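Local coordinates for mandelate racemase/muconate lactonizing enzyme, C-terminal domain protein (Paracoccus denitrificans, PDB 4DWD) that binds magnesium and is probably a hydro-lyase of the enolase superfamily, at residues T244-E249 and V265-P270; L254-K258 and Q283-L287. One frame throughout, in Å; residues are numbered along the deposited sequence.

Interaction 1. Residues T244-E249 and V265-P270; sequences TVSAGE and VRMVQP
Two backbone hydrogen bonds set the register: A247 N donates to M267 O at 3.3 Å with an N-H...O angle of 157°, and Q269 N reaches A247 O at 2.8 Å, a weak bond at 128°. A247 thus straddles V268 in a single parallel bridge (CA-CA 5.3 Å). Upstream a water bridges the gap, donating to V245 O (2.7 Å) and accepting from R266 N (2.8 Å). G248, at phi 120°, psi -16°, has no room for a CB, which would clash with Q269 N. Packing follows: T244 CG2 meets M267 CB at 3.7 Å, and S246 CB (chi1 p) meets CG of M267, a selenomethionine with chi1 and chi2 both t, at 3.7 Å. Such neighbouring parallel strands, linked by helix 254-263, form a beta-alpha-beta unit of the TIM barrel. The bonds fix the backbone leading to E249, which with D197 and E223 binds Ca(2+) in a structure of this protein, though no ion occupies the site here; its carboxylate leads away to a salt bridge with K84 of a neighbouring subunit.

Interaction 2. Residues L254-K258 and Q283-L287; sequences LQALK and QCAAL
Both segments are regular alpha-helix, running nearly parallel: their axes cross at -22° and approach to 10.4 Å, with L254 opposite C284 (CA-CA 6.3 Å) and K258 opposite L287 (7.4 Å). Q283 opens the contact peripherally, its CB 4.3 Å from L254 CD1 and its backbone O 3.9 Å from the same methyl. C284 (chi1 m) rests SG against two leucines, 3.6 Å from L257 CD2 and 4.1 Å from L254 CD1; both leucines adopt the t,p rotamer. Here two successive outer helices of the TIM barrel, 254-263 and 277-291, pack side by side on the outside of the barrel, with strand 267-268 between them in sequence. A286 of a neighbouring subunit packs on L254. One turn after C284, L287, also t,p, has its CA-CB bond directed toward the first helix: CD2 lies 3.7 Å from L254 O, 4.0 Å from L254 CD1, 4.1 Å from L257 CB and 3.6 Å from K258 N.

In the fold
Interactions 1 and 2 share a single beta-alpha-beta-alpha run, their segments alternating along the chain as strand 244-246, helix 254-263, strand 267-268 and helix 277-291. Both are buried, with centres 12 Å apart, but they occupy different layers. Interaction 1 joins strands of the barrel wall through backbone polar bonds and a water, and carries at one end a residue of a metal site that is empty in this chain; interaction 2 joins outer helices through van der Waals packing, with no hydrogen bond across, near a fourth subunit that packs on L254 and L287. L257 connects the layers: its CD1 lies 3.9 Å from V268 CB and its CD2 4.3 Å from P270 CG.

Interaction 1. Residues T244-E249 and V265-P270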
ATOM      1  N   THR B 244      13.024  19.193   7.276  1.00  8.72           N
ATOM      2  CA  THR B 244      11.872  19.381   6.399  1.00  9.52           C
ATOM      3  C   THR B 244      12.324  19.594   4.971  1.00  9.89           C
ATOM      4  O   THR B 244      12.977  20.592   4.666  1.00 10.27           O
ATOM      5  CB  THR B 244      11.057  20.595   6.832  1.00  9.78           C
ATOM      6  OG1 THR B 244      10.666  20.425   8.196  1.00 10.50           O
ATOM      7  CG2 THR B 244       9.807  20.752   5.941  1.00 11.59           C
ATOM      8  N   VAL B 245      11.984  18.643   4.111  1.00  9.67           N
ATOM      9  CA  VAL B 245      12.257  18.744   2.690  1.00  9.18           C
ATOM     10  C   VAL B 245      11.131  19.527   2.034  1.00  9.53           C
ATOM     11  O   VAL B 245       9.954  19.275   2.292  1.00 10.12           O
ATOM     12  CB  VAL B 245      12.417  17.349   2.070  1.00  9.20           C
ATOM     13  CG1 VAL B 245      12.398  17.420   0.542  1.00 10.08           C
ATOM     14  CG2 VAL B 245      13.707  16.717   2.583  1.00 10.46           C
ATOM     15  N   SER B 246      11.497  20.518   1.221  1.00  9.31           N
ATOM     16  CA  SER B 246      10.503  21.343   0.529  1.00  9.19           C
ATOM     17  C   SER B 246      10.686  21.279  -0.977  1.00  9.06           C
ATOM     18  O   SER B 246      11.781  21.051  -1.469  1.00  9.36           O
ATOM     19  CB  SER B 246      10.558  22.794   1.034  1.00  9.87           C
ATOM     20  OG  SER B 246      11.782  23.409   0.680  1.00 10.61           O
ATOM     21  N   ALA B 247       9.590  21.477  -1.698  1.00  8.59           N
ATOM     22  CA  ALA B 247       9.616  21.500  -3.151  1.00  9.95           C
ATOM     23  C   ALA B 247       8.376  22.235  -3.594  1.00  9.56           C
ATOM     24  O   ALA B 247       7.600  22.692  -2.759  1.00  8.96           O
ATOM     25  CB  ALA B 247       9.623  20.074  -3.715  1.00  9.40           C
ATOM     26  N   GLY B 248       8.183  22.342  -4.899  1.00  9.57           N
ATOM     27  CA  GLY B 248       7.001  23.003  -5.436  1.00 10.25           C
ATOM     28  C   GLY B 248       7.296  24.200  -6.314  1.00  9.71           C
ATOM     29  O   GLY B 248       6.432  24.646  -7.060  1.00  9.61           O
ATOM     30  N   GLU B 249       8.505  24.725  -6.266  1.00  9.64           N
ATOM     31  CA  GLU B 249       8.791  25.919  -7.061  0.50 10.09           C
ATOM     32  C   GLU B 249       8.720  25.617  -8.554  1.00 10.32           C
ATOM     33  O   GLU B 249       8.477  26.510  -9.331  1.00 10.59           O
ATOM     34  CB  GLU B 249      10.134  26.541  -6.697  0.50 12.62           C
ATOM     35  CG  GLU B 249      11.330  25.661  -6.961  0.50 14.68           C
ATOM     36  CD  GLU B 249      12.544  26.465  -7.364  0.50 21.71           C
ATOM     37  OE1 GLU B 249      13.196  26.104  -8.366  0.50 25.93           O
ATOM     38  OE2 GLU B 249      12.843  27.462  -6.678  0.50 21.62           O
ATOM     39  N   VAL B 265       5.933  15.018   0.380  1.00  7.98           N
ATOM     40  CA  VAL B 265       6.444  16.365   0.680  1.00  8.55           C
ATOM     41  C   VAL B 265       5.490  17.107   1.642  1.00  9.02           C
ATOM     42  O   VAL B 265       4.263  17.133   1.428  1.00  9.27           O
ATOM     43  CB  VAL B 265       6.701  17.151  -0.625  1.00  8.72           C
ATOM     44  CG1 VAL B 265       7.079  18.592  -0.319  1.00  8.82           C
ATOM     45  CG2 VAL B 265       7.791  16.445  -1.444  1.00  9.47           C
ATOM     46  N   ARG B 266       6.052  17.712   2.699  1.00  8.62           N
ATOM     47  CA  ARG B 266       5.234  18.338   3.734  0.70  9.24           C
ATOM     48  C   ARG B 266       5.445  19.851   3.830  1.00  8.59           C
ATOM     49  O   ARG B 266       4.957  20.484   4.745  1.00  9.43           O
ATOM     50  CB  ARG B 266       5.479  17.663   5.095  0.70 10.60           C
ATOM     51  CG  ARG B 266       5.165  16.169   5.097  0.70 10.71           C
ATOM     52  CD  ARG B 266       3.687  15.931   4.888  0.70 12.12           C
ATOM     53  NE  ARG B 266       3.378  14.516   4.662  0.70 10.32           N
ATOM     54  CZ  ARG B 266       2.977  13.988   3.508  0.70  8.71           C
ATOM     55  NH1 ARG B 266       2.805  14.760   2.427  0.70  8.59           N
ATOM     56  NH2 ARG B 266       2.731  12.688   3.453  0.70  8.07           N
HETATM   57  N   MSE B 267       6.160  20.420   2.862  1.00  8.28           N
HETATM   58  CA  MSE B 267       6.317  21.884   2.755  1.00  8.29           C
HETATM   59  C   MSE B 267       6.359  22.190   1.285  1.00  9.00           C
HETATM   60  O   MSE B 267       7.276  21.730   0.574  1.00  8.80           O
HETATM   61  CB  MSE B 267       7.608  22.329   3.470  1.00  9.00           C
HETATM   62  CG  MSE B 267       7.864  23.830   3.338  1.00  9.79           C
HETATM   63 SE   MSE B 267       9.429  24.363   4.420  1.00 12.04          SE
HETATM   64  CE  MSE B 267      10.095  25.795   3.270  1.00 11.84           C
ATOM     65  N   VAL B 268       5.378  22.959   0.800  1.00  8.72           N
ATOM     66  CA  VAL B 268       5.260  23.215  -0.636  1.00  9.03           C
ATOM     67  C   VAL B 268       5.434  24.704  -0.942  1.00  9.45           C
ATOM     68  O   VAL B 268       5.024  25.569  -0.151  1.00  9.56           O
ATOM     69  CB  VAL B 268       3.936  22.671  -1.252  1.00  9.28           C
ATOM     70  CG1 VAL B 268       3.863  21.151  -1.081  1.00  9.70           C
ATOM     71  CG2 VAL B 268       2.709  23.381  -0.664  1.00  9.72           C
ATOM     72  N   GLN B 269       6.035  24.976  -2.104  1.00  8.82           N
ATOM     73  CA  GLN B 269       6.532  26.310  -2.457  1.00  9.35           C
ATOM     74  C   GLN B 269       6.222  26.722  -3.903  1.00  9.69           C
ATOM     75  O   GLN B 269       7.115  27.183  -4.609  1.00 10.26           O
ATOM     76  CB  GLN B 269       8.039  26.346  -2.242  1.00 10.11           C
ATOM     77  CG  GLN B 269       8.460  25.802  -0.889  1.00  9.88           C
ATOM     78  CD  GLN B 269       9.942  25.928  -0.710  1.00 10.22           C
ATOM     79  OE1 GLN B 269      10.699  25.044  -1.126  1.00 11.78           O
ATOM     80  NE2 GLN B 269      10.372  27.028  -0.102  1.00 11.33           N
ATOM     81  N   PRO B 270       4.944  26.598  -4.335  1.00  9.28           N
ATOM     82  CA  PRO B 270       4.656  27.129  -5.665  1.00  9.07           C
ATOM     83  C   PRO B 270       4.874  28.662  -5.698  1.00  9.26           C
ATOM     84  O   PRO B 270       4.918  29.318  -4.644  1.00  9.75           O
ATOM     85  CB  PRO B 270       3.179  26.773  -5.860  1.00  9.47           C
ATOM     86  CG  PRO B 270       2.610  26.809  -4.469  1.00  9.16           C
ATOM     87  CD  PRO B 270       3.715  26.260  -3.592  1.00  9.37           C
TER
HETATM   88  O   HOH W   1       8.657  17.436   3.727  1.00 11.45           O

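Interaction 2. Residues L254-K258 and Q283-L287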
ATOM      1  N   LEU B 254      -2.433  22.759  -9.888  1.00  9.10           N
ATOM      2  CA  LEU B 254      -3.021  22.333  -8.634  1.00  8.86           C
ATOM      3  C   LEU B 254      -2.956  20.812  -8.489  1.00  8.65           C
ATOM      4  O   LEU B 254      -2.695  20.301  -7.401  1.00  8.71           O
ATOM      5  CB  LEU B 254      -4.477  22.814  -8.573  1.00  9.31           C
ATOM      6  CG  LEU B 254      -5.239  22.577  -7.273  1.00  9.26           C
ATOM      7  CD1 LEU B 254      -4.659  23.418  -6.147  1.00 10.07           C
ATOM      8  CD2 LEU B 254      -6.719  22.869  -7.478  1.00  9.87           C
ATOM      9  N   GLN B 255      -3.147  20.098  -9.598  1.00  8.41           N
ATOM     10  CA  GLN B 255      -3.125  18.629  -9.564  1.00  8.73           C
ATOM     11  C   GLN B 255      -1.706  18.096  -9.367  1.00  8.56           C
ATOM     12  O   GLN B 255      -1.510  17.133  -8.631  1.00  8.69           O
ATOM     13  CB  GLN B 255      -3.753  18.032 -10.824  1.00  9.92           C
ATOM     14  CG  GLN B 255      -5.234  18.333 -10.978  1.00  9.70           C
ATOM     15  CD  GLN B 255      -5.493  19.744 -11.439  1.00 10.06           C
ATOM     16  OE1 GLN B 255      -4.646  20.356 -12.088  1.00 10.91           O
ATOM     17  NE2 GLN B 255      -6.661  20.279 -11.090  1.00 10.64           N
ATOM     18  N   ALA B 256      -0.716  18.718 -10.013  1.00  8.46           N
ATOM     19  CA  ALA B 256       0.669  18.335  -9.758  1.00  8.61           C
ATOM     20  C   ALA B 256       1.073  18.691  -8.328  1.00  8.47           C
ATOM     21  O   ALA B 256       1.868  17.971  -7.731  1.00  9.06           O
ATOM     22  CB  ALA B 256       1.636  18.962 -10.773  1.00 10.41           C
ATOM     23  N   LEU B 257       0.513  19.762  -7.749  1.00  8.37           N
ATOM     24  CA  LEU B 257       0.808  20.042  -6.340  1.00  8.72           C
ATOM     25  C   LEU B 257       0.231  18.950  -5.450  1.00  8.41           C
ATOM     26  O   LEU B 257       0.865  18.531  -4.487  1.00  8.87           O
ATOM     27  CB  LEU B 257       0.304  21.427  -5.929  1.00  8.90           C
ATOM     28  CG  LEU B 257       0.876  21.964  -4.616  1.00  9.96           C
ATOM     29  CD1 LEU B 257       2.371  22.151  -4.787  1.00 11.75           C
ATOM     30  CD2 LEU B 257       0.199  23.277  -4.249  1.00 11.18           C
ATOM     31  N   LYS B 258      -0.975  18.492  -5.772  1.00  8.14           N
ATOM     32  CA  LYS B 258      -1.570  17.362  -5.071  1.00  8.43           C
ATOM     33  C   LYS B 258      -0.647  16.133  -5.141  1.00  8.90           C
ATOM     34  O   LYS B 258      -0.427  15.466  -4.131  1.00  9.11           O
ATOM     35  CB  LYS B 258      -2.962  17.080  -5.666  1.00  8.71           C
ATOM     36  CG  LYS B 258      -3.700  15.882  -5.077  1.00  9.58           C
ATOM     37  CD  LYS B 258      -3.417  14.572  -5.824  1.00 10.49           C
ATOM     38  CE  LYS B 258      -3.906  14.571  -7.276  1.00 11.91           C
ATOM     39  NZ  LYS B 258      -3.581  13.285  -7.983  1.00 13.85           N
ATOM     40  N   GLN B 283      -6.014  28.819  -3.997  1.00 10.50           N
ATOM     41  CA  GLN B 283      -6.428  27.413  -4.109  1.00 11.51           C
ATOM     42  C   GLN B 283      -5.337  26.472  -3.620  1.00 10.83           C
ATOM     43  O   GLN B 283      -5.629  25.473  -2.970  1.00 10.12           O
ATOM     44  CB  GLN B 283      -6.808  27.063  -5.548  1.00 12.51           C
ATOM     45  CG  GLN B 283      -8.048  27.810  -6.026  1.00 12.15           C
ATOM     46  CD  GLN B 283      -8.218  27.784  -7.529  1.00 18.93           C
ATOM     47  OE1 GLN B 283      -7.359  27.285  -8.268  1.00 21.81           O
ATOM     48  NE2 GLN B 283      -9.335  28.329  -7.996  1.00 24.95           N
ATOM     49  N   CYS B 284      -4.084  26.776  -3.955  1.00 10.35           N
ATOM     50  CA  CYS B 284      -2.980  25.961  -3.479  1.00 10.00           C
ATOM     51  C   CYS B 284      -2.865  25.995  -1.953  1.00 10.11           C
ATOM     52  O   CYS B 284      -2.582  24.966  -1.323  1.00  9.89           O
ATOM     53  CB  CYS B 284      -1.664  26.407  -4.109  1.00 10.13           C
ATOM     54  SG  CYS B 284      -1.520  26.036  -5.878  1.00 11.46           S
ATOM     55  N   ALA B 285      -3.088  27.172  -1.372  1.00 10.31           N
ATOM     56  CA  ALA B 285      -3.076  27.301   0.083  1.00 10.24           C
ATOM     57  C   ALA B 285      -4.153  26.419   0.714  1.00 10.26           C
ATOM     58  O   ALA B 285      -3.896  25.737   1.700  1.00 11.70           O
ATOM     59  CB  ALA B 285      -3.253  28.761   0.492  1.00 11.50           C
ATOM     60  N   ALA B 286      -5.331  26.391   0.105  1.00  9.58           N
ATOM     61  CA  ALA B 286      -6.425  25.554   0.591  1.00 10.14           C
ATOM     62  C   ALA B 286      -6.050  24.086   0.510  1.00 10.20           C
ATOM     63  O   ALA B 286      -6.322  23.322   1.433  1.00  9.37           O
ATOM     64  CB  ALA B 286      -7.689  25.814  -0.214  1.00 10.46           C
ATOM     65  N   LEU B 287      -5.429  23.694  -0.604  1.00  9.62           N
ATOM     66  CA  LEU B 287      -5.003  22.305  -0.758  1.00  9.47           C
ATOM     67  C   LEU B 287      -3.990  21.945   0.331  1.00  9.37           C
ATOM     68  O   LEU B 287      -4.063  20.856   0.912  1.00  9.29           O
ATOM     69  CB  LEU B 287      -4.403  22.081  -2.150  1.00  9.30           C
ATOM     70  CG  LEU B 287      -3.870  20.671  -2.440  1.00  8.90           C
ATOM     71  CD1 LEU B 287      -5.014  19.657  -2.514  1.00  9.81           C
ATOM     72  CD2 LEU B 287      -3.074  20.676  -3.740  1.00 10.34           C
TER